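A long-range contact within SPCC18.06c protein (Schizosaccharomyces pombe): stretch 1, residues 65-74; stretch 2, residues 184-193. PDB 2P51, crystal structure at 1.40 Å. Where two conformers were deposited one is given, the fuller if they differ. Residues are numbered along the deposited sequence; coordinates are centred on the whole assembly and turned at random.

Stretch 1, residues 65-74: FKSSDDYHYQ
Stretch 2 (184-193) PLPAEYEEFY

Carbonyl groups just before a helix can be claimed by side chains from a distant segment, and this contact, which buries 383 Å² between the stretches, illustrates the principle. Stretch 1 enters a helix at Asp 69, and stretch 2 runs extended through Leu 185 (phi/psi -67/158°) and Pro 186 (-55/150°), turns at Ala 187 (-70/-30°), and becomes helical from Tyr 189 after Glu 188 (-122/147°) at the N-cap; both helices keep phi/psi near -65/-40°. In register, Tyr 73 lies nearest Tyr 189, CA to CA 6.3 Å, and Gln 74 pairs with Ala 187, CA to CA 7.8 Å.

Buried Tyr 73 (chi1 t, chi2 68°) suits its place by combining reach with an aromatic surface. Tyr 73 OH donates to Pro 186 O at 2.6 Å, while Tyr 189 CA sits 4.0 Å from the centroid of the Tyr 73 ring, over its face. Tyr 189 (chi1 t) turns its ring edge toward the face of Tyr 73, centroids 5.8 Å apart and planes at 67°; Phe 192 (chi1 t) packs obliquely, its CG 3.7 Å from Tyr 73 CE1.

The next carbonyl is satisfied by Gln 74, whose m, m side chain brings NE2 within 2.7 Å of Ala 187 O at a nearly linear 174°. An amide suits this place, since the same NE2 also donates weakly to Asp 70 OD2, 3.3 Å away, and Gln 74 OE1 is bonded elsewhere in the structure.

Asp 70 (chi1 t) accepts at both oxygens: OD1 from Lys 66 N at 2.9 Å, and OD2 from a water at 2.6 Å. That water in turn accepts from Tyr 189 N at 3.0 Å, serving a first-turn amide. Exposed Lys 66 (chi1 m) reaches Glu 188 (chi1 m, chi2 -94°): Lys 66 NZ forms a salt bridge with Glu 188 OE2, modelled at 2.5 Å, though the lysine is poorly ordered and the oxygen's position uncertain.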

# COMPACT_ATOMS: atom_id res chain seq x y z
N PHE A 65 -1.73 13.01 -24.57
CA PHE A 65 -0.66 12.88 -23.60
C PHE A 65 0.71 12.51 -24.15
O PHE A 65 0.84 12.03 -25.28
CB PHE A 65 -1.09 11.82 -22.55
CG PHE A 65 -2.31 12.35 -21.79
CD1 PHE A 65 -2.15 13.07 -20.61
CD2 PHE A 65 -3.60 12.14 -22.27
CE1 PHE A 65 -3.25 13.58 -19.93
CE2 PHE A 65 -4.69 12.65 -21.61
CZ PHE A 65 -4.52 13.36 -20.43
N LYS A 66 1.75 12.71 -23.34
CA LYS A 66 3.11 12.41 -23.79
C LYS A 66 3.35 10.97 -24.22
O LYS A 66 4.26 10.75 -25.04
CB LYS A 66 4.10 12.77 -22.67
CG LYS A 66 4.03 14.25 -22.33
CD LYS A 66 5.45 14.79 -22.15
CE LYS A 66 5.83 14.88 -20.68
NZ LYS A 66 7.27 14.65 -20.40
N SER A 67 2.58 10.00 -23.72
CA SER A 67 2.72 8.58 -23.98
C SER A 67 1.43 7.78 -23.80
O SER A 67 0.42 8.01 -24.47
CB SER A 67 3.77 7.99 -23.02
OG SER A 67 3.44 8.31 -21.68
N SER A 68 1.52 6.82 -22.88
CA SER A 68 0.47 5.96 -22.38
C SER A 68 0.64 5.87 -20.87
O SER A 68 -0.31 5.99 -20.11
CB SER A 68 0.47 4.54 -22.95
OG SER A 68 -0.29 3.67 -22.11
N ASP A 69 1.89 5.68 -20.47
CA ASP A 69 2.20 5.79 -19.06
C ASP A 69 1.97 7.23 -18.62
O ASP A 69 1.65 7.35 -17.44
CB ASP A 69 3.64 5.44 -18.70
CG ASP A 69 3.96 4.05 -19.21
OD1 ASP A 69 3.16 3.57 -20.05
OD2 ASP A 69 5.00 3.52 -18.76
N ASP A 70 2.17 8.18 -19.54
CA ASP A 70 1.94 9.57 -19.10
C ASP A 70 0.47 9.75 -18.76
O ASP A 70 0.10 10.31 -17.72
CB ASP A 70 2.41 10.62 -20.11
CG ASP A 70 2.25 12.06 -19.65
OD1 ASP A 70 1.77 12.88 -20.46
OD2 ASP A 70 2.57 12.49 -18.51
N TYR A 71 -0.37 9.25 -19.66
CA TYR A 71 -1.82 9.27 -19.39
C TYR A 71 -2.14 8.54 -18.09
O TYR A 71 -2.99 9.00 -17.33
CB TYR A 71 -2.58 8.67 -20.57
CG TYR A 71 -4.07 8.56 -20.42
CD1 TYR A 71 -4.88 9.66 -20.18
CD2 TYR A 71 -4.71 7.33 -20.52
CE1 TYR A 71 -6.25 9.56 -20.05
CE2 TYR A 71 -6.08 7.21 -20.40
CZ TYR A 71 -6.85 8.32 -20.16
OH TYR A 71 -8.22 8.21 -20.03
N HIS A 72 -1.49 7.40 -17.81
CA HIS A 72 -1.76 6.70 -16.57
C HIS A 72 -1.36 7.56 -15.36
O HIS A 72 -2.10 7.62 -14.37
CB HIS A 72 -0.96 5.41 -16.45
CG HIS A 72 -1.09 4.47 -17.59
ND1 HIS A 72 -0.21 3.42 -17.83
CD2 HIS A 72 -2.01 4.40 -18.58
CE1 HIS A 72 -0.58 2.75 -18.92
NE2 HIS A 72 -1.68 3.34 -19.40
N TYR A 73 -0.19 8.19 -15.46
CA TYR A 73 0.27 9.04 -14.38
C TYR A 73 -0.64 10.24 -14.21
O TYR A 73 -1.03 10.62 -13.07
CB TYR A 73 1.73 9.51 -14.53
CG TYR A 73 2.07 10.40 -13.34
CD1 TYR A 73 2.16 9.86 -12.05
CD2 TYR A 73 2.29 11.76 -13.48
CE1 TYR A 73 2.46 10.61 -10.93
CE2 TYR A 73 2.59 12.54 -12.36
CZ TYR A 73 2.67 11.98 -11.08
OH TYR A 73 2.96 12.75 -9.98
N GLN A 74 -1.05 10.93 -15.29
CA GLN A 74 -1.93 12.09 -15.13
C GLN A 74 -3.29 11.70 -14.59
O GLN A 74 -3.91 12.51 -13.89
CB GLN A 74 -2.05 12.82 -16.46
CG GLN A 74 -0.76 13.42 -17.02
CD GLN A 74 -0.01 14.24 -15.98
OE1 GLN A 74 -0.60 14.92 -15.15
NE2 GLN A 74 1.32 14.19 -15.98
N PRO A 184 0.07 18.77 -3.43
CA PRO A 184 -0.24 18.10 -4.70
C PRO A 184 0.95 17.30 -5.20
O PRO A 184 2.12 17.65 -4.98
CB PRO A 184 -0.49 19.24 -5.67
CG PRO A 184 -0.91 20.38 -4.78
CD PRO A 184 -0.20 20.22 -3.46
N LEU A 185 0.70 16.19 -5.90
CA LEU A 185 1.79 15.38 -6.44
C LEU A 185 2.53 16.14 -7.54
O LEU A 185 2.02 17.10 -8.18
CB LEU A 185 1.24 14.04 -6.96
CG LEU A 185 0.62 13.11 -5.92
CD1 LEU A 185 -0.26 12.08 -6.61
CD2 LEU A 185 1.72 12.46 -5.10
N PRO A 186 3.77 15.74 -7.79
CA PRO A 186 4.50 16.36 -8.94
C PRO A 186 3.73 16.25 -10.25
O PRO A 186 2.94 15.33 -10.54
CB PRO A 186 5.81 15.57 -8.94
CG PRO A 186 5.96 15.09 -7.52
CD PRO A 186 4.57 14.73 -7.06
N ALA A 187 3.91 17.20 -11.17
CA ALA A 187 3.19 17.27 -12.44
C ALA A 187 3.60 16.18 -13.42
O ALA A 187 2.80 15.73 -14.26
CB ALA A 187 3.41 18.62 -13.11
N GLU A 188 4.85 15.75 -13.35
CA GLU A 188 5.40 14.75 -14.26
C GLU A 188 5.92 13.53 -13.50
O GLU A 188 6.40 13.68 -12.37
CB GLU A 188 6.51 15.35 -15.10
CG GLU A 188 6.06 16.49 -16.01
CD GLU A 188 5.72 15.94 -17.38
OE1 GLU A 188 4.52 15.74 -17.68
OE2 GLU A 188 6.69 15.69 -18.15
N TYR A 189 5.80 12.36 -14.14
CA TYR A 189 6.15 11.11 -13.48
C TYR A 189 7.62 11.11 -13.07
O TYR A 189 7.95 10.60 -12.01
CB TYR A 189 5.90 9.86 -14.35
CG TYR A 189 6.26 8.56 -13.63
CD1 TYR A 189 5.51 8.09 -12.56
CD2 TYR A 189 7.36 7.78 -14.00
CE1 TYR A 189 5.85 6.91 -11.90
CE2 TYR A 189 7.72 6.60 -13.36
CZ TYR A 189 6.95 6.16 -12.30
OH TYR A 189 7.29 4.99 -11.64
N GLU A 190 8.49 11.64 -13.93
CA GLU A 190 9.93 11.63 -13.62
C GLU A 190 10.20 12.23 -12.23
O GLU A 190 11.00 11.65 -11.49
CB GLU A 190 10.71 12.41 -14.69
CG GLU A 190 10.57 11.91 -16.10
CD GLU A 190 9.23 12.21 -16.76
OE1 GLU A 190 8.50 13.18 -16.44
OE2 GLU A 190 8.83 11.40 -17.64
N GLU A 191 9.53 13.31 -11.89
CA GLU A 191 9.70 13.96 -10.60
C GLU A 191 9.07 13.13 -9.47
O GLU A 191 9.60 13.02 -8.37
CB GLU A 191 9.08 15.37 -10.54
CG GLU A 191 9.43 16.17 -9.29
CD GLU A 191 8.93 17.60 -9.21
OE1 GLU A 191 8.58 18.24 -10.23
OE2 GLU A 191 8.86 18.17 -8.09
N PHE A 192 7.90 12.56 -9.75
CA PHE A 192 7.26 11.70 -8.76
C PHE A 192 8.19 10.55 -8.44
O PHE A 192 8.40 10.26 -7.25
CB PHE A 192 5.96 11.20 -9.35
CG PHE A 192 5.29 10.08 -8.60
CD1 PHE A 192 4.50 10.43 -7.51
CD2 PHE A 192 5.41 8.76 -8.96
CE1 PHE A 192 3.85 9.43 -6.78
CE2 PHE A 192 4.79 7.79 -8.22
CZ PHE A 192 4.01 8.09 -7.12
N TYR A 193 8.73 9.90 -9.48
CA TYR A 193 9.59 8.75 -9.30
C TYR A 193 10.82 9.11 -8.49
O TYR A 193 11.27 8.36 -7.60
CB TYR A 193 9.99 8.23 -10.68
CG TYR A 193 10.79 6.94 -10.59
CD1 TYR A 193 10.18 5.72 -10.29
CD2 TYR A 193 12.16 7.00 -10.82
CE1 TYR A 193 10.94 4.57 -10.21
CE2 TYR A 193 12.90 5.84 -10.73
CZ TYR A 193 12.30 4.64 -10.42
OH TYR A 193 13.07 3.50 -10.37
O HOH W 1 4.54 12.08 -16.85